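PDB 3ELX: ileal bile acid-binding protein from Danio rerio, which binds the bile acid cholate and probably carries bile acids, perhaps also fatty acids, in the cytoplasm. Local coordinates for residues P99-Q103 with T115-S119; K111-T115 with L127-K132. One frame throughout, in Å; residues are numbered along the deposited sequence.

Contact 1 of 2, residues P99-Q103 with T115-S119; sequences PKYQQ and TSTAS
Gln103 and Ser116 meet side chain to side chain on one face of the sheet, where the serine hydroxyl donates from OG to the amide oxygen OE1 of Gln103 over a very short 2.5 Å. Gln103 reaches it by a bend: CG lies anti to the backbone N (chi1 -178°), and a turn at chi2 (68°) folds the amide back toward residues 115-119. A water completes the link, giving a hydrogen to Ser116 OG at 2.6 Å and accepting one from Gln103 NE2, so both polar groups are paired although the two residues are buried. Serine suits this place because it supplies a hydroxyl with little bulk, and its CB leaves room for the ring of Tyr101, whose CD1 comes obliquely to within 3.9 Å of Ser116 CB. Tyr101 also lays its CB 4.1 Å from CB of Ala118, a methyl small enough to pack against Phe21 and Leu24 of helix 18-24. Alongside these contacts the backbones run antiparallel: Gln102 N donates to Thr117 O at 3.0 Å, and Thr117 N returns a bond to Gln102 O at 2.8 Å. This is the mouth of the hairpin 102-108/111-119, within the up-and-down meander of the fatty-acid binding protein barrel. Where the strands part, a second water bridges Lys100 O and Ser119 N. The beta-branched Thr117 and the flexible Gln102, whose NE2 bonds to Ser97 OG, occupy the other, partly exposed face. Further out, the Tyr101 ring stacks on Phe98 and meets Phe21 edge-to-face. An aromatic ring fits this setting: Tyr101 is known to contact two cholate molecules in a ligand-bound structure of this protein, and Val78, which touches the same two, lies close to its side chain.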
ATOM      1  N   PRO A  99       8.662  -1.827  -7.951  1.00 11.63           N
ATOM      2  CA  PRO A  99       9.037  -1.700  -9.355  1.00 11.77           C
ATOM      3  C   PRO A  99       8.363  -0.542 -10.106  1.00 12.23           C
ATOM      4  O   PRO A  99       9.043   0.202 -10.821  1.00 13.30           O
ATOM      5  CB  PRO A  99       8.600  -3.044  -9.935  1.00 11.72           C
ATOM      6  CG  PRO A  99       8.881  -3.988  -8.815  1.00 11.81           C
ATOM      7  CD  PRO A  99       8.353  -3.229  -7.604  1.00 11.40           C
ATOM      8  N   LYS A 100       7.058  -0.383  -9.917  1.00 12.21           N
ATOM      9  CA  LYS A 100       6.259   0.543 -10.736  1.00 12.84           C
ATOM     10  C   LYS A 100       5.947   1.893 -10.084  1.00 12.10           C
ATOM     11  O   LYS A 100       5.434   2.795 -10.742  1.00 12.05           O
ATOM     12  CB  LYS A 100       4.947  -0.134 -11.167  1.00 13.68           C
ATOM     13  CG  LYS A 100       5.106  -1.059 -12.379  1.00 16.29           C
ATOM     14  CD  LYS A 100       3.788  -1.271 -13.115  1.00 22.28           C
ATOM     15  CE  LYS A 100       3.182  -2.633 -12.808  1.00 24.87           C
ATOM     16  NZ  LYS A 100       3.755  -3.686 -13.694  1.00 26.41           N
ATOM     17  N   TYR A 101       6.236   2.037  -8.796  1.00 11.40           N
ATOM     18  CA  TYR A 101       5.863   3.261  -8.079  1.00 10.95           C
ATOM     19  C   TYR A 101       6.556   3.316  -6.730  1.00 10.71           C
ATOM     20  O   TYR A 101       7.091   2.306  -6.257  1.00 11.14           O
ATOM     21  CB  TYR A 101       4.337   3.356  -7.887  1.00 11.65           C
ATOM     22  CG  TYR A 101       3.725   2.168  -7.166  1.00 11.87           C
ATOM     23  CD1 TYR A 101       3.520   2.187  -5.795  1.00 11.19           C
ATOM     24  CD2 TYR A 101       3.348   1.023  -7.872  1.00 12.40           C
ATOM     25  CE1 TYR A 101       2.961   1.086  -5.130  1.00 12.04           C
ATOM     26  CE2 TYR A 101       2.793  -0.077  -7.225  1.00 13.25           C
ATOM     27  CZ  TYR A 101       2.598  -0.037  -5.857  1.00 13.15           C
ATOM     28  OH  TYR A 101       2.040  -1.134  -5.228  1.00 15.64           O
ATOM     29  N   GLN A 102       6.561   4.507  -6.133  1.00  9.95           N
ATOM     30  CA  GLN A 102       7.048   4.696  -4.770  1.00  9.80           C
ATOM     31  C   GLN A 102       5.863   4.673  -3.833  1.00 10.46           C
ATOM     32  O   GLN A 102       4.833   5.279  -4.134  1.00 10.52           O
ATOM     33  CB  GLN A 102       7.748   6.050  -4.637  1.00  9.88           C
ATOM     34  CG  GLN A 102       9.098   6.090  -5.320  1.00  9.73           C
ATOM     35  CD  GLN A 102      10.037   5.027  -4.783  1.00  9.65           C
ATOM     36  OE1 GLN A 102      10.367   4.066  -5.483  1.00  9.83           O
ATOM     37  NE2 GLN A 102      10.464   5.190  -3.535  1.00 10.36           N
ATOM     38  N   GLN A 103       5.998   3.962  -2.716  1.00 10.13           N
ATOM     39  CA  GLN A 103       4.914   3.887  -1.725  1.00 11.27           C
ATOM     40  C   GLN A 103       5.385   4.480  -0.415  1.00 12.23           C
ATOM     41  O   GLN A 103       6.417   4.077   0.096  1.00 13.17           O
ATOM     42  CB  GLN A 103       4.544   2.427  -1.469  1.00 11.37           C
ATOM     43  CG  GLN A 103       3.402   2.257  -0.498  1.00 12.63           C
ATOM     44  CD  GLN A 103       2.116   2.771  -1.085  1.00 14.98           C
ATOM     45  OE1 GLN A 103       1.908   2.700  -2.290  1.00 16.88           O
ATOM     46  NE2 GLN A 103       1.256   3.328  -0.241  1.00 19.12           N
ATOM     47  N   THR A 115       0.409   6.569   0.383  1.00 10.21           N
ATOM     48  CA  THR A 115       0.561   7.390  -0.817  1.00 10.20           C
ATOM     49  C   THR A 115       1.403   6.639  -1.849  1.00 10.28           C
ATOM     50  O   THR A 115       2.558   6.280  -1.568  1.00 10.66           O
ATOM     51  CB  THR A 115       1.233   8.732  -0.476  1.00 10.33           C
ATOM     52  OG1 THR A 115       0.484   9.425   0.530  1.00 11.60           O
ATOM     53  CG2 THR A 115       1.372   9.616  -1.727  1.00 11.34           C
ATOM     54  N   SER A 116       0.832   6.417  -3.033  1.00  9.38           N
ATOM     55  CA  SER A 116       1.543   5.765  -4.134  1.00  9.79           C
ATOM     56  C   SER A 116       1.835   6.818  -5.203  1.00  9.71           C
ATOM     57  O   SER A 116       0.929   7.509  -5.672  1.00  9.81           O
ATOM     58  CB  SER A 116       0.709   4.625  -4.729  1.00 10.38           C
ATOM     59  OG  SER A 116       0.201   3.747  -3.736  1.00 11.84           O
ATOM     60  N   THR A 117       3.102   6.936  -5.586  1.00  9.58           N
ATOM     61  CA  THR A 117       3.532   7.990  -6.496  1.00 10.21           C
ATOM     62  C   THR A 117       4.163   7.354  -7.724  1.00 10.79           C
ATOM     63  O   THR A 117       5.169   6.653  -7.627  1.00 10.53           O
ATOM     64  CB  THR A 117       4.535   8.906  -5.789  1.00  9.91           C
ATOM     65  OG1 THR A 117       3.912   9.430  -4.608  1.00 10.97           O
ATOM     66  CG2 THR A 117       4.984  10.052  -6.702  1.00 11.25           C
ATOM     67  N   ALA A 118       3.542   7.583  -8.875  1.00 11.84           N
ATOM     68  CA  ALA A 118       4.065   7.059 -10.130  1.00 13.00           C
ATOM     69  C   ALA A 118       4.372   8.190 -11.105  1.00 13.89           C
ATOM     70  O   ALA A 118       3.820   9.285 -10.998  1.00 13.82           O
ATOM     71  CB  ALA A 118       3.093   6.076 -10.736  1.00 13.42           C
ATOM     72  N   SER A 119       5.251   7.910 -12.055  1.00 15.46           N
ATOM     73  CA  SER A 119       5.729   8.933 -12.966  1.00 17.43           C
ATOM     74  C   SER A 119       5.808   8.401 -14.391  1.00 18.50           C
ATOM     75  O   SER A 119       6.317   7.305 -14.612  1.00 18.50           O
ATOM     76  CB  SER A 119       7.104   9.401 -12.490  1.00 17.56           C
ATOM     77  OG  SER A 119       7.778  10.132 -13.485  1.00 19.65           O
TER
HETATM   78  O   HOH W   1       6.312   5.369 -12.015  1.00 24.58           O
HETATM   79  O   HOH W   2      -1.461   4.231  -1.769  1.00 13.86           O

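Contact 2 of 2, residues K111-T115 with L127-K132; sequences KLVET and LVRTSK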
ATOM      1  N   LYS A 111      -5.144   7.601  11.572  1.00 14.31           N
ATOM      2  CA  LYS A 111      -5.521   6.911  10.330  1.00 13.13           C
ATOM      3  C   LYS A 111      -4.285   6.399   9.606  1.00 12.42           C
ATOM      4  O   LYS A 111      -3.212   6.983   9.725  1.00 12.07           O
ATOM      5  CB  LYS A 111      -6.269   7.844   9.381  1.00 13.01           C
ATOM      6  CG  LYS A 111      -7.320   8.721  10.029  1.00 15.08           C
ATOM      7  CD  LYS A 111      -8.637   8.028  10.099  1.00 17.33           C
ATOM      8  CE  LYS A 111      -9.667   9.003  10.631  1.00 18.66           C
ATOM      9  NZ  LYS A 111     -10.973   8.801   9.984  1.00 22.43           N
ATOM     10  N   LEU A 112      -4.450   5.317   8.853  1.00 11.13           N
ATOM     11  CA  LEU A 112      -3.384   4.787   8.001  1.00 10.97           C
ATOM     12  C   LEU A 112      -3.431   5.520   6.669  1.00 10.65           C
ATOM     13  O   LEU A 112      -4.416   5.418   5.942  1.00 10.48           O
ATOM     14  CB  LEU A 112      -3.571   3.279   7.793  1.00 10.52           C
ATOM     15  CG  LEU A 112      -2.597   2.558   6.857  1.00 11.70           C
ATOM     16  CD1 LEU A 112      -1.211   2.566   7.428  1.00 14.18           C
ATOM     17  CD2 LEU A 112      -3.065   1.128   6.584  1.00 11.89           C
ATOM     18  N   VAL A 113      -2.373   6.271   6.353  1.00 10.21           N
ATOM     19  CA  VAL A 113      -2.340   7.050   5.121  1.00 10.66           C
ATOM     20  C   VAL A 113      -1.269   6.507   4.194  1.00 10.73           C
ATOM     21  O   VAL A 113      -0.087   6.522   4.536  1.00 11.19           O
ATOM     22  CB  VAL A 113      -2.072   8.540   5.393  1.00 11.18           C
ATOM     23  CG1 VAL A 113      -2.129   9.317   4.085  1.00 11.98           C
ATOM     24  CG2 VAL A 113      -3.103   9.102   6.394  1.00 11.61           C
ATOM     25  N   GLU A 114      -1.700   6.042   3.027  1.00 10.29           N
ATOM     26  CA  GLU A 114      -0.829   5.358   2.077  1.00 11.00           C
ATOM     27  C   GLU A 114      -0.788   6.137   0.776  1.00 10.60           C
ATOM     28  O   GLU A 114      -1.824   6.360   0.155  1.00 11.06           O
ATOM     29  CB  GLU A 114      -1.335   3.945   1.826  1.00 11.74           C
ATOM     30  CG  GLU A 114      -1.305   3.077   3.063  1.00 13.59           C
ATOM     31  CD  GLU A 114      -1.869   1.699   2.804  1.00 19.34           C
ATOM     32  OE1 GLU A 114      -1.114   0.832   2.314  1.00 20.71           O
ATOM     33  OE2 GLU A 114      -3.066   1.488   3.088  1.00 20.71           O
ATOM     34  N   THR A 115       0.409   6.569   0.383  1.00 10.21           N
ATOM     35  CA  THR A 115       0.561   7.390  -0.817  1.00 10.20           C
ATOM     36  C   THR A 115       1.403   6.639  -1.849  1.00 10.28           C
ATOM     37  O   THR A 115       2.558   6.280  -1.568  1.00 10.66           O
ATOM     38  CB  THR A 115       1.233   8.732  -0.476  1.00 10.33           C
ATOM     39  OG1 THR A 115       0.484   9.425   0.530  1.00 11.60           O
ATOM     40  CG2 THR A 115       1.372   9.616  -1.727  1.00 11.34           C
ATOM     41  N   LEU A 127      -1.794   8.336  -5.918  1.00 10.68           N
ATOM     42  CA  LEU A 127      -2.925   7.747  -5.218  1.00 11.43           C
ATOM     43  C   LEU A 127      -2.717   7.927  -3.715  1.00 11.40           C
ATOM     44  O   LEU A 127      -1.682   7.535  -3.175  1.00 11.66           O
ATOM     45  CB  LEU A 127      -3.044   6.262  -5.552  1.00 11.46           C
ATOM     46  CG  LEU A 127      -3.945   5.388  -4.681  1.00 12.61           C
ATOM     47  CD1 LEU A 127      -5.407   5.823  -4.754  1.00 13.53           C
ATOM     48  CD2 LEU A 127      -3.788   3.919  -5.089  1.00 13.52           C
ATOM     49  N   VAL A 128      -3.694   8.541  -3.055  1.00 11.22           N
ATOM     50  CA  VAL A 128      -3.675   8.654  -1.602  1.00 11.94           C
ATOM     51  C   VAL A 128      -4.858   7.893  -1.025  1.00 12.02           C
ATOM     52  O   VAL A 128      -6.007   8.217  -1.311  1.00 11.68           O
ATOM     53  CB  VAL A 128      -3.750  10.123  -1.117  1.00 12.10           C
ATOM     54  CG1 VAL A 128      -3.639  10.181   0.407  1.00 13.81           C
ATOM     55  CG2 VAL A 128      -2.669  10.992  -1.769  1.00 13.23           C
ATOM     56  N   ARG A 129      -4.565   6.875  -0.223  1.00 11.79           N
ATOM     57  CA  ARG A 129      -5.603   6.088   0.444  1.00 13.25           C
ATOM     58  C   ARG A 129      -5.530   6.325   1.938  1.00 12.46           C
ATOM     59  O   ARG A 129      -4.454   6.271   2.522  1.00 12.39           O
ATOM     60  CB  ARG A 129      -5.404   4.598   0.164  1.00 13.46           C
ATOM     61  CG  ARG A 129      -5.621   4.179  -1.288  1.00 16.37           C
ATOM     62  CD  ARG A 129      -5.613   2.645  -1.462  1.00 18.07           C
ATOM     63  NE  ARG A 129      -6.218   1.970  -0.319  1.00 22.56           N
ATOM     64  CZ  ARG A 129      -5.536   1.344   0.637  1.00 24.45           C
ATOM     65  NH1 ARG A 129      -4.213   1.266   0.585  1.00 27.45           N
ATOM     66  NH2 ARG A 129      -6.181   0.782   1.645  1.00 26.19           N
ATOM     67  N   THR A 130      -6.677   6.588   2.562  1.00 11.01           N
ATOM     68  CA  THR A 130      -6.732   6.805   3.997  1.00 11.32           C
ATOM     69  C   THR A 130      -7.669   5.751   4.570  1.00 11.01           C
ATOM     70  O   THR A 130      -8.805   5.640   4.123  1.00 11.54           O
ATOM     71  CB  THR A 130      -7.271   8.209   4.324  1.00 11.38           C
ATOM     72  OG1 THR A 130      -6.399   9.191   3.750  1.00 12.36           O
ATOM     73  CG2 THR A 130      -7.349   8.414   5.837  1.00 12.76           C
ATOM     74  N   SER A 131      -7.175   4.986   5.542  1.00  9.97           N
ATOM     75  CA  SER A 131      -7.943   3.892   6.148  1.00  9.75           C
ATOM     76  C   SER A 131      -8.146   4.131   7.629  1.00  9.98           C
ATOM     77  O   SER A 131      -7.261   4.666   8.304  1.00  9.62           O
ATOM     78  CB  SER A 131      -7.198   2.556   5.957  1.00 10.15           C
ATOM     79  OG  SER A 131      -6.986   2.239   4.588  1.00 10.71           O
ATOM     80  N   LYS A 132      -9.319   3.734   8.122  1.00  9.49           N
ATOM     81  CA  LYS A 132      -9.639   3.802   9.543  1.00 10.17           C
ATOM     82  C   LYS A 132      -9.520   2.422  10.176  1.00  9.88           C
ATOM     83  O   LYS A 132      -9.673   1.398   9.506  1.00  9.76           O
ATOM     84  CB  LYS A 132     -11.052   4.366   9.753  1.00 10.20           C
ATOM     85  CG  LYS A 132     -12.169   3.514   9.164  1.00 12.32           C
ATOM     86  CD  LYS A 132     -13.546   4.094   9.473  1.00 12.49           C
ATOM     87  CE  LYS A 132     -14.630   3.157   8.943  1.00 15.54           C
ATOM     88  NZ  LYS A 132     -16.000   3.747   9.028  1.00 17.50           N
TER
HETATM   89  O   HOH W   3      -4.788   3.406   3.781  1.00 11.98           O
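Glu114 and Arg129 project together from neighbouring strands and close into a salt bridge with OE2 2.8 Å from NH1. The carboxylate and guanidinium planes stand 76° apart and the N-H of NH1 aims poorly (129°), so charge attraction probably counts for more here than the weak hydrogen bond itself. CG of Glu114 lies beside the backbone N (chi1 -63°) and the chain runs straight beyond it, bringing OE2 up to NH1 at an oblique angle to the guanidinium. A water lies above one face of the guanidinium, 2.7 Å from Glu114 OE2 and also bonded to Leu112 O and to Ser131 OG; it cannot serve every acceptor near it at once. This buried side is tightly knit: CB of Leu112 packs 4.1 Å from CB of Ser131, and Leu112 also fills space against Trp10 and Ile44. Paired backbone bonds at Leu112-Ser131 and Glu114-Arg129, the latter nearly straight, fix the antiparallel register of hairpin 111-119/124-133 in the barrel wall.

The opposite face is looser and partly exposed. Val113 CG1 meets Val128 CG1 at 4.1 Å, and Thr130 CG2 lies 3.7 Å from Lys111 CB; the beta-branched valines and threonine favour the extended backbone and tolerate water. At the open end Lys111 swings its ammonium to Glu13, which the side chain of Lys132 also touches.

With an alanine in place of Glu114, Arg129 would probably be left without this counter-charge and the water would lose one of its acceptors. A buried arginine held also by Thr12, beside a carboxylate lying close to the cholate-contacting Gln55, implies a polar, hydrated lining in this part of the barrel interior, consistent with a cavity for amphipathic bile acids.

How the contacts relate
The two contacts lie 14 Å apart, centre to centre, along one antiparallel sheet, and share strand 111-119: contact 2 uses its beginning, contact 1 its end, and Thr115 belongs to both. Along the chain the order is 99-103, 111-115, 115-119, 127-132, so strands 102-108, 111-119 and 124-133 follow one another as two successive hairpins of the beta-barrel meander. The contacts also touch directly, through a probable hydrogen bond from Ser116 N to Leu127 O and through Gln103 NE2 packed against Glu114 CB. Gln103, Ser116, Glu114 and Arg129 thus lie close together, with Tyr101 beside Ser116, consistent with a shared part of the barrel's inner lining.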